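Local structure of inositol-1,4,5-trisphosphate 5-phosphatase 1 (Schizosaccharomyces pombe, 1I9Z) at residues 257-262 with 279-284; 161-166 with 200-205; 165-170 with 206-211. The protein removes the 5-phosphate from soluble and lipid inositol phosphates through its central catalytic domain, controlling phosphoinositide levels in membrane trafficking and signalling. One frame throughout, in Å; residues are numbered along the deposited sequence.

Interaction 1 (257-262 with 279-284); sequences FPPTYK and PAWTDR. With 2IP (D-myo-inositol-1,4-bisphosphate), chain C.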
loop_
_atom_site.group_PDB
_atom_site.type_symbol
_atom_site.label_atom_id
_atom_site.label_comp_id
_atom_site.label_asym_id
_atom_site.label_seq_id
_atom_site.Cartn_x
_atom_site.Cartn_y
_atom_site.Cartn_z
ATOM N N PHE A 257 -11.478 -13.227 4.655
ATOM C CA PHE A 257 -10.534 -14.342 4.777
ATOM C C PHE A 257 -10.187 -14.597 6.223
ATOM O O PHE A 257 -10.257 -13.694 7.050
ATOM C CB PHE A 257 -9.257 -14.045 3.940
ATOM C CG PHE A 257 -8.638 -12.723 4.229
ATOM C CD1 PHE A 257 -7.619 -12.596 5.196
ATOM C CD2 PHE A 257 -9.049 -11.589 3.516
ATOM C CE1 PHE A 257 -7.004 -11.312 5.429
ATOM C CE2 PHE A 257 -8.463 -10.316 3.742
ATOM C CZ PHE A 257 -7.432 -10.183 4.696
ATOM N N PRO A 258 -9.775 -15.831 6.563
ATOM C CA PRO A 258 -9.427 -16.160 7.940
ATOM C C PRO A 258 -8.130 -15.489 8.407
ATOM O O PRO A 258 -7.337 -15.041 7.553
ATOM C CB PRO A 258 -9.266 -17.681 7.915
ATOM C CG PRO A 258 -9.794 -18.158 6.519
ATOM C CD PRO A 258 -9.634 -16.995 5.640
ATOM N N PRO A 259 -7.922 -15.369 9.723
ATOM C CA PRO A 259 -6.735 -14.788 10.372
ATOM C C PRO A 259 -5.522 -15.448 9.687
ATOM O O PRO A 259 -5.493 -16.703 9.463
ATOM C CB PRO A 259 -6.874 -15.290 11.805
ATOM C CG PRO A 259 -8.410 -15.060 12.037
ATOM C CD PRO A 259 -8.994 -15.625 10.718
ATOM N N THR A 260 -4.576 -14.590 9.264
ATOM C CA THR A 260 -3.439 -15.035 8.509
ATOM C C THR A 260 -2.260 -15.450 9.361
ATOM O O THR A 260 -1.222 -15.819 8.821
ATOM C CB THR A 260 -2.947 -13.898 7.614
ATOM O OG1 THR A 260 -2.743 -12.692 8.438
ATOM C CG2 THR A 260 -4.017 -13.573 6.537
ATOM N N TYR A 261 -2.443 -15.371 10.674
ATOM C CA TYR A 261 -1.438 -15.645 11.613
ATOM C C TYR A 261 -2.054 -16.397 12.756
ATOM O O TYR A 261 -3.208 -16.192 13.168
ATOM C CB TYR A 261 -0.826 -14.340 12.183
ATOM C CG TYR A 261 0.113 -14.513 13.348
ATOM C CD1 TYR A 261 1.468 -14.804 13.130
ATOM C CD2 TYR A 261 -0.324 -14.288 14.683
ATOM C CE1 TYR A 261 2.399 -14.844 14.207
ATOM C CE2 TYR A 261 0.608 -14.356 15.764
ATOM C CZ TYR A 261 1.949 -14.622 15.508
ATOM O OH TYR A 261 2.893 -14.668 16.535
ATOM N N LYS A 262 -1.004 -17.162 12.971
ATOM C CA LYS A 262 -0.110 -18.112 13.478
ATOM C C LYS A 262 -0.296 -19.529 13.063
ATOM O O LYS A 262 -0.898 -20.237 13.749
ATOM C CB LYS A 262 0.124 -17.918 14.929
ATOM C CG LYS A 262 1.052 -18.845 15.309
ATOM C CD LYS A 262 2.303 -18.541 14.663
ATOM C CE LYS A 262 3.182 -18.267 15.895
ATOM N NZ LYS A 262 4.492 -19.017 15.683
ATOM N N PRO A 279 -4.774 -16.776 17.110
ATOM C CA PRO A 279 -4.829 -16.329 15.702
ATOM C C PRO A 279 -5.176 -14.852 15.610
ATOM O O PRO A 279 -5.861 -14.308 16.513
ATOM C CB PRO A 279 -5.929 -17.170 15.046
ATOM C CG PRO A 279 -5.852 -18.501 15.877
ATOM C CD PRO A 279 -5.565 -18.008 17.350
ATOM N N ALA A 280 -4.733 -14.221 14.513
ATOM C CA ALA A 280 -5.016 -12.796 14.320
ATOM C C ALA A 280 -4.897 -12.363 12.868
ATOM O O ALA A 280 -4.246 -13.031 12.094
ATOM C CB ALA A 280 -4.005 -11.967 15.190
ATOM N N TRP A 281 -5.558 -11.261 12.519
ATOM C CA TRP A 281 -5.405 -10.642 11.223
ATOM C C TRP A 281 -4.220 -9.638 11.387
ATOM O O TRP A 281 -4.400 -8.394 11.432
ATOM C CB TRP A 281 -6.679 -9.879 10.795
ATOM C CG TRP A 281 -7.737 -10.841 10.332
ATOM C CD1 TRP A 281 -7.759 -11.589 9.155
ATOM C CD2 TRP A 281 -8.983 -11.072 10.982
ATOM N NE1 TRP A 281 -8.988 -12.256 9.044
ATOM C CE2 TRP A 281 -9.746 -11.943 10.143
ATOM C CE3 TRP A 281 -9.547 -10.610 12.195
ATOM C CZ2 TRP A 281 -11.058 -12.351 10.481
ATOM C CZ3 TRP A 281 -10.869 -11.033 12.516
ATOM C CH2 TRP A 281 -11.578 -11.865 11.672
ATOM N N THR A 282 -2.998 -10.194 11.458
ATOM C CA THR A 282 -1.801 -9.340 11.627
ATOM C C THR A 282 -1.458 -8.588 10.336
ATOM O O THR A 282 -0.898 -7.503 10.386
ATOM C CB THR A 282 -0.538 -10.185 11.972
ATOM O OG1 THR A 282 -0.464 -11.354 11.139
ATOM C CG2 THR A 282 -0.584 -10.633 13.382
ATOM N N ASP A 283 -1.804 -9.181 9.182
ATOM C CA ASP A 283 -1.417 -8.634 7.835
ATOM C C ASP A 283 -2.550 -7.858 7.208
ATOM O O ASP A 283 -3.612 -8.411 7.007
ATOM C CB ASP A 283 -1.016 -9.838 6.968
ATOM C CG ASP A 283 0.048 -10.655 7.698
ATOM O OD1 ASP A 283 1.214 -10.185 7.723
ATOM O OD2 ASP A 283 -0.277 -11.697 8.362
ATOM N N ARG A 284 -2.300 -6.591 6.902
ATOM C CA ARG A 284 -3.415 -5.711 6.439
ATOM C C ARG A 284 -2.987 -4.788 5.348
ATOM O O ARG A 284 -1.781 -4.461 5.207
ATOM C CB ARG A 284 -3.892 -4.882 7.659
ATOM C CG ARG A 284 -4.112 -5.742 8.941
ATOM C CD ARG A 284 -5.398 -6.563 8.877
ATOM N NE ARG A 284 -6.632 -5.836 9.242
ATOM C CZ ARG A 284 -7.115 -5.794 10.497
ATOM N NH1 ARG A 284 -8.238 -5.125 10.734
ATOM N NH2 ARG A 284 -6.493 -6.407 11.519
HETATM C C1 2IP C . 4.435 -12.218 21.944
HETATM C C2 2IP C . 5.901 -12.347 21.456
HETATM C C3 2IP C . 6.077 -13.530 20.445
HETATM C C4 2IP C . 5.105 -13.468 19.237
HETATM C C5 2IP C . 3.668 -13.480 19.806
HETATM C C6 2IP C . 3.398 -12.277 20.757
HETATM O O1 2IP C . 3.914 -12.289 23.244
HETATM O O2 2IP C . 6.345 -11.190 20.801
HETATM O O3 2IP C . 7.372 -13.533 19.919
HETATM O O4 2IP C . 5.335 -14.632 18.379
HETATM O O5 2IP C . 2.714 -13.430 18.745
HETATM O O6 2IP C . 2.059 -12.522 21.166
HETATM P P4 2IP C . 5.892 -14.550 16.910
HETATM O O41 2IP C . 4.983 -13.516 16.147
HETATM O O42 2IP C . 5.820 -15.864 16.275
HETATM O O43 2IP C . 7.340 -14.079 17.132
HETATM P P1 2IP C . 3.363 -11.261 24.193
HETATM O O11 2IP C . 4.144 -11.546 25.488
HETATM O O12 2IP C . 3.467 -9.793 23.860
HETATM O O13 2IP C . 1.922 -11.718 24.446
#
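Trp281 and Phe257 meet through two kinds of contact at once. The indole NE1 donates to Phe257 O at 2.8 Å, nearly straight and close to the ring plane. The edge of its five-membered ring is turned toward the face of the Phe257 ring in an offset edge-to-face pair, planes at 86°. Apolar packing adds to this: Pro259 lies over one face of the indole, its CA 3.8 Å from the centroid of the five-membered ring of Trp281 in a CH-pi contact. An alanine in place of Trp281 would probably open a gap against Phe257 and Pro259 and deprive Phe257 O of its indole donor.

Among the hydroxyl bonds, Thr260 OG1 donates to Asp283 OD2 at 2.7 Å on the anti lone pair, and Thr282 OG1 reaches the same oxygen from above the carboxylate plane. His306 ND1 is a third partner, so three groups converge on this one oxygen, which would restrain the carboxylate.

In the backbone, Ala280 N donates to Tyr261 O at 2.8 Å, whereas the return bond from Tyr261 N to Ala280 O is weak. Tyr261, its CG anti to the backbone N (chi1 171°), carries its ring to the ligand, its OH beside inositol O5, though very short distances there make the bonding detail doubtful. Thr260 and Tyr261 both face Ala280, a classic beta bulge at the wall of the inositol bisphosphate pocket.

Interaction 2 (161-166 with 200-205); sequences CFITSH and DYVVWF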
loop_
_atom_site.group_PDB
_atom_site.type_symbol
_atom_site.label_atom_id
_atom_site.label_comp_id
_atom_site.label_asym_id
_atom_site.label_seq_id
_atom_site.Cartn_x
_atom_site.Cartn_y
_atom_site.Cartn_z
ATOM N N CYS A 161 1.825 7.156 -3.085
ATOM C CA CYS A 161 2.808 6.825 -2.099
ATOM C C CYS A 161 2.489 5.472 -1.522
ATOM O O CYS A 161 1.343 5.230 -1.099
ATOM C CB CYS A 161 2.869 7.882 -0.995
ATOM S SG CYS A 161 4.033 7.515 0.357
ATOM N N PHE A 162 3.491 4.578 -1.522
ATOM C CA PHE A 162 3.350 3.251 -0.978
ATOM C C PHE A 162 4.248 3.025 0.238
ATOM O O PHE A 162 5.482 3.345 0.227
ATOM C CB PHE A 162 3.661 2.194 -2.065
ATOM C CG PHE A 162 2.712 2.244 -3.163
ATOM C CD1 PHE A 162 2.960 3.055 -4.281
ATOM C CD2 PHE A 162 1.491 1.516 -3.067
ATOM C CE1 PHE A 162 2.026 3.143 -5.321
ATOM C CE2 PHE A 162 0.558 1.598 -4.089
ATOM C CZ PHE A 162 0.820 2.401 -5.206
ATOM N N ILE A 163 3.643 2.465 1.291
ATOM C CA ILE A 163 4.366 2.204 2.504
ATOM C C ILE A 163 4.124 0.808 3.011
ATOM O O ILE A 163 2.965 0.393 3.122
ATOM C CB ILE A 163 3.926 3.141 3.650
ATOM C CG1 ILE A 163 3.900 4.585 3.150
ATOM C CG2 ILE A 163 4.833 2.978 4.868
ATOM C CD1 ILE A 163 2.639 5.272 3.442
ATOM N N THR A 164 5.205 0.040 3.251
ATOM C CA THR A 164 5.005 -1.242 3.926
ATOM C C THR A 164 5.664 -1.140 5.320
ATOM O O THR A 164 6.618 -0.389 5.518
ATOM C CB THR A 164 5.576 -2.471 3.127
ATOM O OG1 THR A 164 5.086 -3.657 3.743
ATOM C CG2 THR A 164 7.146 -2.485 3.189
ATOM N N SER A 165 5.150 -1.855 6.330
ATOM C CA SER A 165 5.685 -1.793 7.683
ATOM C C SER A 165 5.599 -3.105 8.410
ATOM O O SER A 165 4.866 -4.051 7.982
ATOM C CB SER A 165 4.834 -0.818 8.561
ATOM O OG SER A 165 4.902 0.419 7.921
ATOM N N HIS A 166 6.332 -3.150 9.514
ATOM C CA HIS A 166 6.280 -4.287 10.435
ATOM C C HIS A 166 6.234 -3.590 11.751
ATOM O O HIS A 166 7.235 -2.933 12.142
ATOM C CB HIS A 166 7.551 -5.117 10.300
ATOM C CG HIS A 166 7.480 -6.475 10.928
ATOM N ND1 HIS A 166 6.432 -6.907 11.725
ATOM C CD2 HIS A 166 8.397 -7.475 10.927
ATOM C CE1 HIS A 166 6.714 -8.121 12.198
ATOM N NE2 HIS A 166 7.894 -8.478 11.718
ATOM N N ASP A 200 -2.146 12.049 -3.878
ATOM C CA ASP A 200 -3.539 11.712 -4.233
ATOM C C ASP A 200 -3.939 10.343 -3.675
ATOM O O ASP A 200 -5.068 10.169 -3.177
ATOM C CB ASP A 200 -3.690 11.705 -5.746
ATOM C CG ASP A 200 -3.364 13.063 -6.318
ATOM O OD1 ASP A 200 -4.129 14.012 -6.015
ATOM O OD2 ASP A 200 -2.313 13.220 -6.962
ATOM N N TYR A 201 -3.025 9.365 -3.775
ATOM C CA TYR A 201 -3.298 8.014 -3.284
ATOM C C TYR A 201 -2.168 7.523 -2.376
ATOM O O TYR A 201 -0.978 7.679 -2.721
ATOM C CB TYR A 201 -3.421 7.045 -4.481
ATOM C CG TYR A 201 -4.389 7.489 -5.550
ATOM C CD1 TYR A 201 -4.002 7.525 -6.880
ATOM C CD2 TYR A 201 -5.725 7.809 -5.224
ATOM C CE1 TYR A 201 -4.885 7.856 -7.899
ATOM C CE2 TYR A 201 -6.629 8.147 -6.208
ATOM C CZ TYR A 201 -6.216 8.173 -7.546
ATOM O OH TYR A 201 -7.087 8.529 -8.539
ATOM N N VAL A 202 -2.514 6.918 -1.229
ATOM C CA VAL A 202 -1.499 6.371 -0.337
ATOM C C VAL A 202 -1.964 4.945 0.028
ATOM O O VAL A 202 -3.149 4.764 0.397
ATOM C CB VAL A 202 -1.416 7.166 0.997
ATOM C CG1 VAL A 202 -0.346 6.512 1.897
ATOM C CG2 VAL A 202 -1.095 8.656 0.754
ATOM N N VAL A 203 -1.082 3.945 -0.036
ATOM C CA VAL A 203 -1.481 2.574 0.366
ATOM C C VAL A 203 -0.445 2.228 1.391
ATOM O O VAL A 203 0.775 2.348 1.125
ATOM C CB VAL A 203 -1.444 1.525 -0.788
ATOM C CG1 VAL A 203 -1.773 0.124 -0.226
ATOM C CG2 VAL A 203 -2.482 1.891 -1.845
ATOM N N TRP A 204 -0.909 1.893 2.610
ATOM C CA TRP A 204 0.031 1.590 3.707
ATOM C C TRP A 204 -0.367 0.189 4.158
ATOM O O TRP A 204 -1.530 -0.054 4.488
ATOM C CB TRP A 204 -0.147 2.587 4.828
ATOM C CG TRP A 204 0.821 2.543 5.940
ATOM C CD1 TRP A 204 1.600 1.492 6.351
ATOM C CD2 TRP A 204 1.089 3.619 6.846
ATOM N NE1 TRP A 204 2.335 1.862 7.437
ATOM C CE2 TRP A 204 2.026 3.159 7.763
ATOM C CE3 TRP A 204 0.598 4.926 6.965
ATOM C CZ2 TRP A 204 2.519 3.971 8.823
ATOM C CZ3 TRP A 204 1.103 5.736 8.026
ATOM C CH2 TRP A 204 2.038 5.253 8.922
ATOM N N PHE A 205 0.595 -0.726 4.224
ATOM C CA PHE A 205 0.255 -2.094 4.489
ATOM C C PHE A 205 1.398 -2.889 5.099
ATOM O O PHE A 205 2.521 -2.404 5.162
ATOM C CB PHE A 205 -0.132 -2.774 3.128
ATOM C CG PHE A 205 1.072 -2.930 2.138
ATOM C CD1 PHE A 205 1.784 -4.134 2.087
ATOM C CD2 PHE A 205 1.466 -1.891 1.302
ATOM C CE1 PHE A 205 2.865 -4.293 1.204
ATOM C CE2 PHE A 205 2.540 -2.014 0.408
ATOM C CZ PHE A 205 3.251 -3.244 0.350
#
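Ile163 and Trp204 form the apolar centre of this parallel strand pair. The isoleucine CG2, anti to the backbone N, sits over the five-membered end of the indole, 3.9 Å from the centroid of that ring of Trp204 in a CH-pi contact. The other branch of Ile163 reaches back to the neighbouring strand, where its CD1 touches Val202 CG1 at 3.6 Å. On the face of the sheet that carries Phe162 and Phe205, Phe162 CD2 meets Val203 CB at 3.7 Å, and the Thr164 CB lies over the Phe205 ring. Phe205 can offer that face because its CG stands between the backbone N and the carbonyl carbon (chi1 68°), which swings the ring across to the threonine.

Between the two faces runs the backbone ladder. Cys161 N, Val203 N, Ile163 N and Phe205 N donate in turn from alternate strands, and the rungs come nearly along the C=O axis; Ile163 N to Val203 O, at 2.9 Å, represents them.

Polar side chains enter at the C-terminal end. Phe205 O receives Ser165 N in its carbonyl plane and Thr164 OG1 from above that plane, the latter at 3.2 Å. Trp204 NE1 donates to Ser165 OG at 3.0 Å, with the serine oxygen tilted 22° from the indole plane. Tyr181, from the helix of this beta-alpha-beta crossover, also meets the Trp204 ring.

Chemically, then, the contact is a buried hydrophobic pairing whose few polar groups are matched: the indole N-H finds a serine oxygen, and the Phe205 carbonyl oxygen accepts from both an amide and a hydroxyl, consistent with a well-fixed strand end.

Interaction 3 (165-170 with 206-211); sequences SHLAAG and GDFNYR. With 2IP (D-myo-inositol-1,4-bisphosphate), chain C.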
loop_
_atom_site.group_PDB
_atom_site.type_symbol
_atom_site.label_atom_id
_atom_site.label_comp_id
_atom_site.label_asym_id
_atom_site.label_seq_id
_atom_site.Cartn_x
_atom_site.Cartn_y
_atom_site.Cartn_z
ATOM N N SER A 165 5.150 -1.855 6.330
ATOM C CA SER A 165 5.685 -1.793 7.683
ATOM C C SER A 165 5.599 -3.105 8.410
ATOM O O SER A 165 4.866 -4.051 7.982
ATOM C CB SER A 165 4.834 -0.818 8.561
ATOM O OG SER A 165 4.902 0.419 7.921
ATOM N N HIS A 166 6.332 -3.150 9.514
ATOM C CA HIS A 166 6.280 -4.287 10.435
ATOM C C HIS A 166 6.234 -3.590 11.751
ATOM O O HIS A 166 7.235 -2.933 12.142
ATOM C CB HIS A 166 7.551 -5.117 10.300
ATOM C CG HIS A 166 7.480 -6.475 10.928
ATOM N ND1 HIS A 166 6.432 -6.907 11.725
ATOM C CD2 HIS A 166 8.397 -7.475 10.927
ATOM C CE1 HIS A 166 6.714 -8.121 12.198
ATOM N NE2 HIS A 166 7.894 -8.478 11.718
ATOM N N LEU A 167 5.074 -3.658 12.441
ATOM C CA LEU A 167 4.942 -2.954 13.719
ATOM C C LEU A 167 5.131 -3.805 14.951
ATOM O O LEU A 167 5.311 -5.066 14.885
ATOM C CB LEU A 167 3.573 -2.210 13.763
ATOM C CG LEU A 167 3.184 -1.404 12.532
ATOM C CD1 LEU A 167 1.807 -0.690 12.800
ATOM C CD2 LEU A 167 4.355 -0.344 12.151
ATOM N N ALA A 168 5.117 -3.159 16.120
ATOM C CA ALA A 168 5.445 -3.896 17.367
ATOM C C ALA A 168 4.676 -5.184 17.582
ATOM O O ALA A 168 3.448 -5.172 17.419
ATOM C CB ALA A 168 5.249 -3.019 18.572
ATOM N N ALA A 169 5.370 -6.260 17.985
ATOM C CA ALA A 169 4.699 -7.559 18.193
ATOM C C ALA A 169 4.205 -7.601 19.615
ATOM O O ALA A 169 4.695 -6.839 20.469
ATOM C CB ALA A 169 5.694 -8.718 17.976
ATOM N N GLY A 170 3.247 -8.476 19.875
ATOM C CA GLY A 170 2.762 -8.604 21.240
ATOM C C GLY A 170 1.253 -8.741 21.212
ATOM O O GLY A 170 0.573 -8.197 20.331
ATOM N N GLY A 206 1.090 -4.115 5.502
ATOM C CA GLY A 206 2.126 -5.012 6.029
ATOM C C GLY A 206 1.678 -5.754 7.258
ATOM O O GLY A 206 0.497 -5.989 7.434
ATOM N N ASP A 207 2.629 -6.136 8.107
ATOM C CA ASP A 207 2.335 -6.899 9.321
ATOM C C ASP A 207 2.241 -5.826 10.400
ATOM O O ASP A 207 3.225 -5.480 11.080
ATOM C CB ASP A 207 3.486 -7.865 9.637
ATOM C CG ASP A 207 3.202 -8.714 10.881
ATOM O OD1 ASP A 207 2.227 -8.377 11.621
ATOM O OD2 ASP A 207 3.961 -9.690 11.121
ATOM N N PHE A 208 1.022 -5.307 10.554
ATOM C CA PHE A 208 0.801 -4.270 11.568
ATOM C C PHE A 208 0.739 -4.890 12.958
ATOM O O PHE A 208 0.774 -4.189 13.964
ATOM C CB PHE A 208 -0.483 -3.443 11.268
ATOM C CG PHE A 208 -0.452 -2.672 9.985
ATOM C CD1 PHE A 208 0.763 -2.362 9.340
ATOM C CD2 PHE A 208 -1.651 -2.141 9.449
ATOM C CE1 PHE A 208 0.785 -1.538 8.228
ATOM C CE2 PHE A 208 -1.639 -1.331 8.347
ATOM C CZ PHE A 208 -0.417 -1.013 7.725
ATOM N N ASN A 209 0.585 -6.224 13.023
ATOM C CA ASN A 209 0.632 -6.946 14.279
ATOM C C ASN A 209 -0.527 -6.802 15.233
ATOM O O ASN A 209 -0.455 -7.315 16.338
ATOM C CB ASN A 209 1.959 -6.688 15.052
ATOM C CG ASN A 209 2.929 -7.929 15.046
ATOM O OD1 ASN A 209 2.497 -9.063 15.201
ATOM N ND2 ASN A 209 4.247 -7.683 14.819
ATOM N N TYR A 210 -1.597 -6.142 14.789
ATOM C CA TYR A 210 -2.777 -6.013 15.637
ATOM C C TYR A 210 -3.436 -7.363 15.763
ATOM O O TYR A 210 -3.478 -8.172 14.780
ATOM C CB TYR A 210 -3.732 -4.991 15.082
ATOM C CG TYR A 210 -3.242 -3.551 15.279
ATOM C CD1 TYR A 210 -2.494 -2.905 14.290
ATOM C CD2 TYR A 210 -3.576 -2.833 16.436
ATOM C CE1 TYR A 210 -2.092 -1.575 14.427
ATOM C CE2 TYR A 210 -3.151 -1.511 16.594
ATOM C CZ TYR A 210 -2.405 -0.896 15.556
ATOM O OH TYR A 210 -2.019 0.396 15.705
ATOM N N ARG A 211 -4.011 -7.600 16.945
ATOM C CA ARG A 211 -4.524 -8.951 17.302
ATOM C C ARG A 211 -6.034 -9.009 17.584
ATOM O O ARG A 211 -6.743 -7.968 17.582
ATOM C CB ARG A 211 -3.778 -9.463 18.551
ATOM C CG ARG A 211 -2.222 -9.406 18.467
ATOM C CD ARG A 211 -1.683 -10.201 17.265
ATOM N NE ARG A 211 -0.229 -10.028 17.148
ATOM C CZ ARG A 211 0.667 -10.794 17.781
ATOM N NH1 ARG A 211 0.247 -11.792 18.565
ATOM N NH2 ARG A 211 1.982 -10.513 17.679
HETATM C C1 2IP C . 4.435 -12.218 21.944
HETATM C C2 2IP C . 5.901 -12.347 21.456
HETATM C C3 2IP C . 6.077 -13.530 20.445
HETATM C C4 2IP C . 5.105 -13.468 19.237
HETATM C C5 2IP C . 3.668 -13.480 19.806
HETATM C C6 2IP C . 3.398 -12.277 20.757
HETATM O O1 2IP C . 3.914 -12.289 23.244
HETATM O O2 2IP C . 6.345 -11.190 20.801
HETATM O O3 2IP C . 7.372 -13.533 19.919
HETATM O O4 2IP C . 5.335 -14.632 18.379
HETATM O O5 2IP C . 2.714 -13.430 18.745
HETATM O O6 2IP C . 2.059 -12.522 21.166
HETATM P P4 2IP C . 5.892 -14.550 16.910
HETATM O O41 2IP C . 4.983 -13.516 16.147
HETATM O O42 2IP C . 5.820 -15.864 16.275
HETATM O O43 2IP C . 7.340 -14.079 17.132
HETATM P P1 2IP C . 3.363 -11.261 24.193
HETATM O O11 2IP C . 4.144 -11.546 25.488
HETATM O O12 2IP C . 3.467 -9.793 23.860
HETATM O O13 2IP C . 1.922 -11.718 24.446
#
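The parallel ladder of strands 158-166 and 201-205 in this DNase I-like fold runs out here into two loops that reach the inositol bisphosphate pocket, and Leu167 and Asp207 make one of its last rungs: Leu167 N donates to Asp207 O at 2.9 Å. One step earlier, Asp207 N donates to Ser165 O. Gly206, at the corner of the chain, has backbone angles that call for glycine, and a CB there would clash with Ser165 O.

On one face of the strand pair His166 and Asp207 lie side by side, pointing the same way, ring and carboxylate planes 21° apart, with His166 CE1 3.3 Å from Asp207 OD2. That oxygen has a hydrogen-bond partner in Asn33 ND2, and the imidazole is about 6 Å from a bound calcium ion. On the other side of the chain, Leu167 and Phe208 run alongside each other, the leucine CD1 3.9 Å from Phe208 CB.

Asn209 ties the two loops together. Its ND2 donates to Leu167 O at 2.8 Å, almost straight at 166°, with the acceptor close to the amide plane; its OD1 takes Arg211 NH2, and its backbone O takes Arg211 NE. Gripped side-on by these two bonds, the guanidinium is held in a fixed orientation, bent at chi2 (-57°), with Gly170 O over the centre of one face. At Gly170 the backbone angles already call for glycine, and a CB would also run into ligand O12. Along the adjoining NH1/NH2 edge the guanidinium meets the inositol, where Arg211 NH1 donates to ligand O5 at 3.0 Å and to O6 at 3.3 Å.

In the fold
The three contacts follow one sheet from its interior to its ligand-binding end. Interaction 2 lies about 4 Å from the centre of the chain; interaction 3, sharing Ser165 and His166 with it, continues the same strand pair outward, their centres about 14 Å apart. Interaction 1 joins from the adjacent strand, 283-288, its centre about 11 Å from that of interaction 3 and about 19 Å from that of interaction 2. Arg284 O and Gly206 N, 2.9 Å apart, probably hydrogen-bond across interactions 1 and 3, and Ala280 CB packs on Arg211 CD at 3.6 Å. Interactions 1 and 3 both reach the inositol bisphosphate: Arg211 donates to its O5, and the Tyr261 hydroxyl lies beside it, implausibly close.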